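Local coordinates for protein galectin (Ovis aries, PDB 6N44) that probably binds carbohydrates, as a beta-galactoside-binding lectin of the galectin family whose oligomeric assembly is critical for its anti-parasitic activity in sheep, at residues 89-101 / 105-119. Numbering follows the deposited sequence.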
ATOM      1  N   PRO A  89       7.403  15.357 -13.472  1.00 20.28           N
ATOM      2  CA  PRO A  89       6.333  14.481 -12.987  1.00 22.10           C
ATOM      3  C   PRO A  89       6.745  13.826 -11.678  1.00 16.85           C
ATOM      4  O   PRO A  89       7.916  13.497 -11.467  1.00 17.71           O
ATOM      5  CB  PRO A  89       6.169  13.456 -14.115  1.00 18.88           C
ATOM      6  CG  PRO A  89       6.697  14.177 -15.341  1.00 29.71           C
ATOM      7  CD  PRO A  89       7.865  14.978 -14.815  1.00 25.77           C
ATOM      8  N   PHE A  90       5.780  13.679 -10.779  1.00 15.74           N
ATOM      9  CA  PHE A  90       6.028  13.099  -9.469  1.00 13.45           C
ATOM     10  C   PHE A  90       5.040  11.973  -9.212  1.00 13.03           C
ATOM     11  O   PHE A  90       3.965  11.888  -9.825  1.00  9.19           O
ATOM     12  CB  PHE A  90       5.943  14.161  -8.349  1.00 10.79           C
ATOM     13  CG  PHE A  90       4.607  14.892  -8.279  1.00 14.24           C
ATOM     14  CD1 PHE A  90       3.547  14.386  -7.527  1.00 11.09           C
ATOM     15  CD2 PHE A  90       4.420  16.094  -8.950  1.00 15.90           C
ATOM     16  CE1 PHE A  90       2.311  15.062  -7.458  1.00 14.26           C
ATOM     17  CE2 PHE A  90       3.176  16.775  -8.890  1.00 15.72           C
ATOM     18  CZ  PHE A  90       2.132  16.263  -8.142  1.00  9.77           C
ATOM     19  N   GLU A  91       5.427  11.108  -8.288  1.00 10.27           N
ATOM     20  CA  GLU A  91       4.563  10.070  -7.755  1.00 13.44           C
ATOM     21  C   GLU A  91       4.313  10.346  -6.280  1.00 12.56           C
ATOM     22  O   GLU A  91       5.244  10.304  -5.468  1.00 13.63           O
ATOM     23  CB  GLU A  91       5.193   8.693  -7.938  1.00 13.85           C
ATOM     24  CG  GLU A  91       4.377   7.605  -7.315  1.00 15.42           C
ATOM     25  CD  GLU A  91       5.033   6.249  -7.492  1.00 25.82           C
ATOM     26  OE1 GLU A  91       5.184   5.537  -6.477  1.00 22.53           O
ATOM     27  OE2 GLU A  91       5.416   5.921  -8.641  1.00 25.79           O
ATOM     28  N   LEU A  92       3.062  10.615  -5.937  1.00  9.87           N
ATOM     29  CA  LEU A  92       2.649  10.895  -4.573  1.00  9.89           C
ATOM     30  C   LEU A  92       1.867   9.694  -4.050  1.00 10.78           C
ATOM     31  O   LEU A  92       0.868   9.285  -4.659  1.00  8.98           O
ATOM     32  CB  LEU A  92       1.814  12.174  -4.525  1.00  9.19           C
ATOM     33  CG  LEU A  92       1.019  12.486  -3.259  1.00 11.81           C
ATOM     34  CD1 LEU A  92       1.936  12.738  -2.048  1.00  8.64           C
ATOM     35  CD2 LEU A  92       0.126  13.684  -3.524  1.00  8.94           C
ATOM     36  N   GLN A  93       2.322   9.130  -2.930  1.00  8.29           N
ATOM     37  CA  GLN A  93       1.680   7.967  -2.320  1.00  9.88           C
ATOM     38  C   GLN A  93       1.166   8.295  -0.929  1.00 12.30           C
ATOM     39  O   GLN A  93       1.900   8.866  -0.111  1.00 12.04           O
ATOM     40  CB  GLN A  93       2.646   6.788  -2.201  1.00 10.29           C
ATOM     41  CG  GLN A  93       2.949   6.063  -3.485  1.00 12.67           C
ATOM     42  CD  GLN A  93       4.019   5.018  -3.254  1.00 17.18           C
ATOM     43  OE1 GLN A  93       5.189   5.357  -3.023  1.00 13.95           O
ATOM     44  NE2 GLN A  93       3.616   3.740  -3.253  1.00 14.44           N
ATOM     45  N   PHE A  94      -0.066   7.869  -0.642  1.00  7.55           N
ATOM     46  CA  PHE A  94      -0.602   7.870   0.710  1.00  8.83           C
ATOM     47  C   PHE A  94      -0.805   6.433   1.146  1.00  9.16           C
ATOM     48  O   PHE A  94      -1.460   5.649   0.453  1.00 10.31           O
ATOM     49  CB  PHE A  94      -1.935   8.634   0.813  1.00  7.70           C
ATOM     50  CG  PHE A  94      -1.830  10.089   0.469  1.00  8.25           C
ATOM     51  CD1 PHE A  94      -1.976  10.515  -0.844  1.00 10.52           C
ATOM     52  CD2 PHE A  94      -1.582  11.028   1.453  1.00  8.70           C
ATOM     53  CE1 PHE A  94      -1.885  11.868  -1.182  1.00 11.22           C
ATOM     54  CE2 PHE A  94      -1.486  12.387   1.134  1.00 10.67           C
ATOM     55  CZ  PHE A  94      -1.642  12.809  -0.192  1.00 10.48           C
ATOM     56  N   LEU A  95      -0.250   6.101   2.296  1.00  9.65           N
ATOM     57  CA  LEU A  95      -0.399   4.793   2.909  1.00 10.78           C
ATOM     58  C   LEU A  95      -1.269   4.951   4.143  1.00 10.43           C
ATOM     59  O   LEU A  95      -0.879   5.653   5.079  1.00 13.51           O
ATOM     60  CB  LEU A  95       0.974   4.230   3.276  1.00  9.88           C
ATOM     61  CG  LEU A  95       1.008   2.807   3.809  1.00 15.44           C
ATOM     62  CD1 LEU A  95       0.351   1.838   2.825  1.00 13.85           C
ATOM     63  CD2 LEU A  95       2.475   2.439   4.087  1.00 22.04           C
ATOM     64  N   VAL A  96      -2.445   4.325   4.140  1.00  8.96           N
ATOM     65  CA  VAL A  96      -3.342   4.383   5.289  1.00 12.47           C
ATOM     66  C   VAL A  96      -3.042   3.190   6.198  1.00 12.00           C
ATOM     67  O   VAL A  96      -3.158   2.029   5.789  1.00 11.51           O
ATOM     68  CB  VAL A  96      -4.819   4.406   4.860  1.00  8.77           C
ATOM     69  CG1 VAL A  96      -5.704   4.679   6.054  1.00 11.02           C
ATOM     70  CG2 VAL A  96      -5.045   5.462   3.777  1.00 10.71           C
ATOM     71  N   LEU A  97      -2.625   3.478   7.419  1.00 11.00           N
ATOM     72  CA  LEU A  97      -2.375   2.465   8.439  1.00 13.11           C
ATOM     73  C   LEU A  97      -3.335   2.670   9.600  1.00 16.82           C
ATOM     74  O   LEU A  97      -4.092   3.638   9.635  1.00 14.21           O
ATOM     75  CB  LEU A  97      -0.931   2.515   8.944  1.00 12.85           C
ATOM     76  CG  LEU A  97       0.249   2.243   7.989  1.00 15.96           C
ATOM     77  CD1 LEU A  97      -0.121   1.364   6.796  1.00 14.82           C
ATOM     78  CD2 LEU A  97       1.025   3.464   7.554  1.00 28.71           C
ATOM     79  N   GLU A  98      -3.257   1.771  10.586  1.00 15.49           N
ATOM     80  CA  GLU A  98      -4.131   1.877  11.754  1.00 17.10           C
ATOM     81  C   GLU A  98      -3.922   3.198  12.497  1.00 18.90           C
ATOM     82  O   GLU A  98      -4.876   3.794  13.003  1.00 17.35           O
ATOM     83  CB  GLU A  98      -3.900   0.676  12.683  1.00 20.60           C
ATOM     84  CG  GLU A  98      -4.334   0.851  14.122  1.00 26.13           C
ATOM     85  CD  GLU A  98      -3.281   1.535  14.964  1.00 25.78           C
ATOM     86  OE1 GLU A  98      -2.079   1.210  14.804  1.00 29.75           O
ATOM     87  OE2 GLU A  98      -3.659   2.431  15.749  1.00 36.79           O
ATOM     88  N   ASN A  99      -2.685   3.673  12.572  1.00 17.87           N
ATOM     89  CA  ASN A  99      -2.381   4.821  13.410  1.00 15.78           C
ATOM     90  C   ASN A  99      -2.268   6.134  12.647  1.00 17.53           C
ATOM     91  O   ASN A  99      -2.502   7.190  13.236  1.00 17.80           O
ATOM     92  CB  ASN A  99      -1.083   4.579  14.186  1.00 16.57           C
ATOM     93  CG  ASN A  99       0.066   4.117  13.291  1.00 23.74           C
ATOM     94  OD1 ASN A  99      -0.126   3.336  12.352  1.00 22.47           O
ATOM     95  ND2 ASN A  99       1.271   4.591  13.588  1.00 25.37           N
ATOM     96  N   GLU A 100      -1.939   6.108  11.359  1.00 14.29           N
ATOM     97  CA  GLU A 100      -1.622   7.348  10.659  1.00 14.01           C
ATOM     98  C   GLU A 100      -1.717   7.119   9.159  1.00 10.79           C
ATOM     99  O   GLU A 100      -1.747   5.976   8.686  1.00 13.24           O
ATOM    100  CB  GLU A 100      -0.215   7.833  11.023  1.00 15.53           C
ATOM    101  CG  GLU A 100       0.843   6.815  10.597  1.00 16.39           C
ATOM    102  CD  GLU A 100       2.218   7.041  11.214  1.00 18.57           C
ATOM    103  OE1 GLU A 100       3.147   6.301  10.839  1.00 22.42           O
ATOM    104  OE2 GLU A 100       2.376   7.924  12.076  1.00 17.98           O
ATOM    105  N   TYR A 101      -1.771   8.221   8.417  1.00 12.31           N
ATOM    106  CA  TYR A 101      -1.389   8.210   7.010  1.00 10.68           C
ATOM    107  C   TYR A 101       0.108   8.435   6.917  1.00 12.87           C
ATOM    108  O   TYR A 101       0.657   9.275   7.638  1.00 13.04           O
ATOM    109  CB  TYR A 101      -2.082   9.314   6.212  1.00  8.95           C
ATOM    110  CG  TYR A 101      -3.582   9.340   6.302  1.00 11.01           C
ATOM    111  CD1 TYR A 101      -4.222   9.974   7.360  1.00 11.72           C
ATOM    112  CD2 TYR A 101      -4.360   8.761   5.308  1.00  7.75           C
ATOM    113  CE1 TYR A 101      -5.606  10.008   7.438  1.00 10.14           C
ATOM    114  CE2 TYR A 101      -5.736   8.798   5.374  1.00 13.49           C
ATOM    115  CZ  TYR A 101      -6.356   9.424   6.440  1.00 11.23           C
ATOM    116  OH  TYR A 101      -7.739   9.441   6.508  1.00 14.28           O
ATOM    117  N   VAL A 105       6.755  10.727  -1.614  1.00 12.03           N
ATOM    118  CA  VAL A 105       6.872  11.322  -2.930  1.00  9.89           C
ATOM    119  C   VAL A 105       8.100  10.712  -3.593  1.00 14.69           C
ATOM    120  O   VAL A 105       9.191  10.729  -3.014  1.00 12.58           O
ATOM    121  CB  VAL A 105       6.992  12.856  -2.854  1.00 15.04           C
ATOM    122  CG1 VAL A 105       7.221  13.418  -4.253  1.00 14.41           C
ATOM    123  CG2 VAL A 105       5.750  13.471  -2.200  1.00 11.08           C
ATOM    124  N   ASN A 106       7.922  10.171  -4.796  1.00 12.42           N
ATOM    125  CA  ASN A 106       9.012   9.543  -5.548  1.00 13.09           C
ATOM    126  C   ASN A 106       9.778   8.541  -4.684  1.00 15.08           C
ATOM    127  O   ASN A 106      11.008   8.528  -4.638  1.00 14.25           O
ATOM    128  CB  ASN A 106       9.942  10.604  -6.130  1.00 17.83           C
ATOM    129  CG  ASN A 106       9.207  11.561  -7.057  1.00 17.77           C
ATOM    130  OD1 ASN A 106       8.273  11.161  -7.736  1.00 14.80           O
ATOM    131  ND2 ASN A 106       9.608  12.830  -7.065  1.00 19.43           N
ATOM    132  N   ASN A 107       9.027   7.704  -3.972  1.00 10.62           N
ATOM    133  CA  ASN A 107       9.559   6.620  -3.149  1.00 17.38           C
ATOM    134  C   ASN A 107      10.289   7.108  -1.901  1.00 14.34           C
ATOM    135  O   ASN A 107      10.960   6.312  -1.250  1.00 15.50           O
ATOM    136  CB  ASN A 107      10.496   5.700  -3.957  1.00 18.42           C
ATOM    137  CG  ASN A 107       9.822   5.124  -5.200  1.00 25.24           C
ATOM    138  OD1 ASN A 107       8.651   4.728  -5.163  1.00 20.97           O
ATOM    139  ND2 ASN A 107      10.560   5.079  -6.311  1.00 31.55           N
ATOM    140  N   LYS A 108      10.176   8.390  -1.539  1.00 13.32           N
ATOM    141  CA  LYS A 108      10.815   8.867  -0.321  1.00 16.79           C
ATOM    142  C   LYS A 108       9.767   9.321   0.686  1.00 12.42           C
ATOM    143  O   LYS A 108       8.784   9.958   0.301  1.00 16.23           O
ATOM    144  CB  LYS A 108      11.791  10.024  -0.615  1.00 17.53           C
ATOM    145  CG  LYS A 108      12.954   9.601  -1.526  1.00 20.98           C
ATOM    146  CD  LYS A 108      14.279  10.118  -1.030  1.00 31.09           C
ATOM    147  CE  LYS A 108      15.414   9.754  -1.984  1.00 40.34           C
ATOM    148  NZ  LYS A 108      16.573  10.674  -1.794  1.00 46.41           N
ATOM    149  N   PRO A 109       9.942   9.012   1.970  1.00 12.71           N
ATOM    150  CA  PRO A 109       8.959   9.451   2.972  1.00 16.78           C
ATOM    151  C   PRO A 109       9.078  10.946   3.235  1.00 16.98           C
ATOM    152  O   PRO A 109      10.170  11.466   3.472  1.00 21.37           O
ATOM    153  CB  PRO A 109       9.330   8.632   4.215  1.00 13.84           C
ATOM    154  CG  PRO A 109      10.788   8.395   4.063  1.00 15.98           C
ATOM    155  CD  PRO A 109      11.022   8.210   2.575  1.00 15.69           C
ATOM    156  N   ILE A 110       7.941  11.630   3.209  1.00 13.83           N
ATOM    157  CA  ILE A 110       7.885  13.069   3.409  1.00 22.37           C
ATOM    158  C   ILE A 110       7.337  13.427   4.783  1.00 19.91           C
ATOM    159  O   ILE A 110       7.873  14.317   5.446  1.00 19.75           O
ATOM    160  CB  ILE A 110       7.054  13.752   2.300  1.00 18.97           C
ATOM    161  CG1 ILE A 110       7.674  13.471   0.934  1.00 19.16           C
ATOM    162  CG2 ILE A 110       6.979  15.244   2.539  1.00 21.48           C
ATOM    163  CD1 ILE A 110       9.162  13.632   0.900  1.00 19.41           C
ATOM    164  N   CYS A 111       6.263  12.765   5.217  1.00 14.55           N
ATOM    165  CA  CYS A 111       5.591  13.155   6.451  1.00 13.96           C
ATOM    166  C   CYS A 111       4.523  12.119   6.775  1.00 15.21           C
ATOM    167  O   CYS A 111       4.173  11.275   5.947  1.00 15.71           O
ATOM    168  CB  CYS A 111       4.969  14.556   6.343  1.00 17.96           C
ATOM    169  SG  CYS A 111       3.840  14.801   4.925  1.00 18.02           S
ATOM    170  N   GLN A 112       4.014  12.198   8.000  1.00 14.84           N
ATOM    171  CA  GLN A 112       2.961  11.324   8.491  1.00 15.07           C
ATOM    172  C   GLN A 112       1.917  12.165   9.212  1.00 17.60           C
ATOM    173  O   GLN A 112       2.235  13.207   9.789  1.00 16.75           O
ATOM    174  CB  GLN A 112       3.511  10.243   9.440  1.00 13.00           C
ATOM    175  CG  GLN A 112       4.674   9.407   8.860  1.00 17.88           C
ATOM    176  CD  GLN A 112       6.022  10.146   8.860  1.00 18.26           C
ATOM    177  OE1 GLN A 112       6.661  10.310   7.816  1.00 24.73           O
ATOM    178  NE2 GLN A 112       6.456  10.583  10.032  1.00 18.51           N
ATOM    179  N   PHE A 113       0.669  11.690   9.197  1.00 13.39           N
ATOM    180  CA  PHE A 113      -0.469  12.398   9.784  1.00 16.40           C
ATOM    181  C   PHE A 113      -1.262  11.416  10.636  1.00 11.99           C
ATOM    182  O   PHE A 113      -1.933  10.531  10.094  1.00 12.11           O
ATOM    183  CB  PHE A 113      -1.359  13.004   8.691  1.00 11.34           C
ATOM    184  CG  PHE A 113      -2.445  13.906   9.205  1.00 13.13           C
ATOM    185  CD1 PHE A 113      -2.176  15.236   9.500  1.00 16.48           C
ATOM    186  CD2 PHE A 113      -3.745  13.436   9.383  1.00 14.80           C
ATOM    187  CE1 PHE A 113      -3.176  16.088   9.972  1.00 14.81           C
ATOM    188  CE2 PHE A 113      -4.751  14.290   9.854  1.00 14.54           C
ATOM    189  CZ  PHE A 113      -4.455  15.620  10.146  1.00 12.61           C
ATOM    190  N   ALA A 114      -1.197  11.580  11.958  1.00 13.36           N
ATOM    191  CA  ALA A 114      -1.976  10.754  12.876  1.00 13.96           C
ATOM    192  C   ALA A 114      -3.475  10.925  12.647  1.00 17.64           C
ATOM    193  O   ALA A 114      -3.962  12.036  12.437  1.00 18.15           O
ATOM    194  CB  ALA A 114      -1.625  11.126  14.321  1.00 17.52           C
ATOM    195  N   HIS A 115      -4.218   9.821  12.698  1.00 15.07           N
ATOM    196  CA  HIS A 115      -5.651   9.909  12.456  1.00 14.49           C
ATOM    197  C   HIS A 115      -6.302  10.791  13.516  1.00 18.33           C
ATOM    198  O   HIS A 115      -5.990  10.699  14.706  1.00 20.39           O
ATOM    199  CB  HIS A 115      -6.302   8.517  12.459  1.00 11.39           C
ATOM    200  CG  HIS A 115      -5.904   7.662  11.297  1.00 18.02           C
ATOM    201  ND1 HIS A 115      -6.269   7.953   9.999  1.00 15.87           N
ATOM    202  CD2 HIS A 115      -5.162   6.527  11.235  1.00 14.67           C
ATOM    203  CE1 HIS A 115      -5.768   7.035   9.188  1.00 15.67           C
ATOM    204  NE2 HIS A 115      -5.090   6.162   9.914  1.00 13.38           N
ATOM    205  N   ARG A 116      -7.203  11.657  13.074  1.00 14.45           N
ATOM    206  CA  ARG A 116      -7.968  12.503  13.976  1.00 18.62           C
ATOM    207  C   ARG A 116      -9.441  12.155  13.980  1.00 16.91           C
ATOM    208  O   ARG A 116     -10.084  12.207  15.027  1.00 20.71           O
ATOM    209  CB  ARG A 116      -7.786  13.975  13.603  1.00 16.61           C
ATOM    210  CG  ARG A 116      -6.378  14.493  13.800  1.00 14.25           C
ATOM    211  CD  ARG A 116      -6.349  15.980  13.522  1.00 15.54           C
ATOM    212  NE  ARG A 116      -5.010  16.492  13.266  1.00 19.66           N
ATOM    213  CZ  ARG A 116      -4.754  17.768  12.998  1.00 20.21           C
ATOM    214  NH1 ARG A 116      -5.751  18.644  12.974  1.00 16.85           N
ATOM    215  NH2 ARG A 116      -3.514  18.168  12.755  1.00 18.71           N
ATOM    216  N   LEU A 117      -9.972  11.796  12.830  1.00 13.62           N
ATOM    217  CA  LEU A 117     -11.261  11.181  12.625  1.00 17.51           C
ATOM    218  C   LEU A 117     -11.052   9.755  12.136  1.00 14.41           C
ATOM    219  O   LEU A 117     -10.029   9.464  11.509  1.00 15.45           O
ATOM    220  CB  LEU A 117     -12.091  11.969  11.602  1.00 15.73           C
ATOM    221  CG  LEU A 117     -12.571  13.325  12.115  1.00 16.06           C
ATOM    222  CD1 LEU A 117     -13.213  14.150  11.011  1.00 15.76           C
ATOM    223  CD2 LEU A 117     -13.555  13.075  13.260  1.00 18.67           C
ATOM    224  N   PRO A 118     -11.990   8.844  12.402  1.00 18.88           N
ATOM    225  CA  PRO A 118     -11.788   7.439  12.008  1.00 14.46           C
ATOM    226  C   PRO A 118     -11.568   7.283  10.507  1.00 16.67           C
ATOM    227  O   PRO A 118     -12.273   7.882   9.686  1.00 14.74           O
ATOM    228  CB  PRO A 118     -13.090   6.757  12.453  1.00 16.15           C
ATOM    229  CG  PRO A 118     -13.664   7.685  13.524  1.00 16.91           C
ATOM    230  CD  PRO A 118     -13.298   9.056  13.054  1.00 12.33           C
ATOM    231  N   LEU A 119     -10.592   6.443  10.147  1.00 12.24           N
ATOM    232  CA  LEU A 119     -10.333   6.227   8.730  1.00 13.95           C
ATOM    233  C   LEU A 119     -11.539   5.586   8.064  1.00 13.94           C
ATOM    234  O   LEU A 119     -11.756   5.771   6.860  1.00 15.54           O
ATOM    235  CB  LEU A 119      -9.063   5.381   8.537  1.00 14.21           C
ATOM    236  CG  LEU A 119      -9.045   3.949   9.088  1.00 11.20           C
ATOM    237  CD1 LEU A 119      -9.595   2.984   8.043  1.00 13.71           C
ATOM    238  CD2 LEU A 119      -7.636   3.550   9.506  1.00 13.90           C
TER
HETATM  239  O   HOH W   1       9.270  14.943  -9.176  1.00 26.19           O
HETATM  240  O   HOH W   2       6.212   7.618  -4.069  1.00 13.32           O
HETATM  241  O   HOH W   3       8.096   4.009  -7.393  1.00 34.86           O
HETATM  242  O   HOH W   4      -8.192   9.549   9.303  1.00 10.51           O
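H115 closes one end of this contact by reaching the turn that joins strand 90-97 to strand 100-105 through NE2 and CD2 of its imidazole. NE2 donates to L97 O at 2.7 Å, with the acceptor only 11° out of the ring plane, while the backbone N of H115 donates to N99 O; the turn is thus gripped by both ends of one residue. The ring's CE1 lies over one face of Y101, 3.5 Å above the plane and offset toward the rim. With the planes at 58°, the two rings meet obliquely. At the imidazole edge, in plane, a water 2.6 Å from ND1 also meets Y101 OH and takes L117 O as acceptor; with partners in the ring plane at both NE2 and ND1, the ring's rotation is fixed. V96 CG1 meets the imidazole edge and, at 4.1 Å, L119 CD2.

Along the hairpin, Y101 and F113 form an antiparallel hydrogen-bonded pair, closed by N-to-O bonds in both directions, and their rings touch through CD1 and CD2. E100 and A114 follow as a non-hydrogen-bonded pair.

At the other end, N106 brackets the backbone of E91 with two bonds: its backbone N donates to E91 O (2.8 Å), and its OD1 accepts from E91 N (2.9 Å), the latter donor tilted from the amide's carbonyl plane. With CG anti to the carbonyl carbon (chi1 -59°), the amide turns back to the strand from the type I' turn 105-108. Beside it, V105 CG2 packs on L92 CD1.

Farther out, F54 stacks on both Y101 and F113, linking this five-stranded sheet of the galectin beta-sandwich to strand 52-59 opposite; strand 108-114 is an edge strand of this sheet within the chain, and F113 also touches T67 of strand 62-69, near the galactose-binding N66.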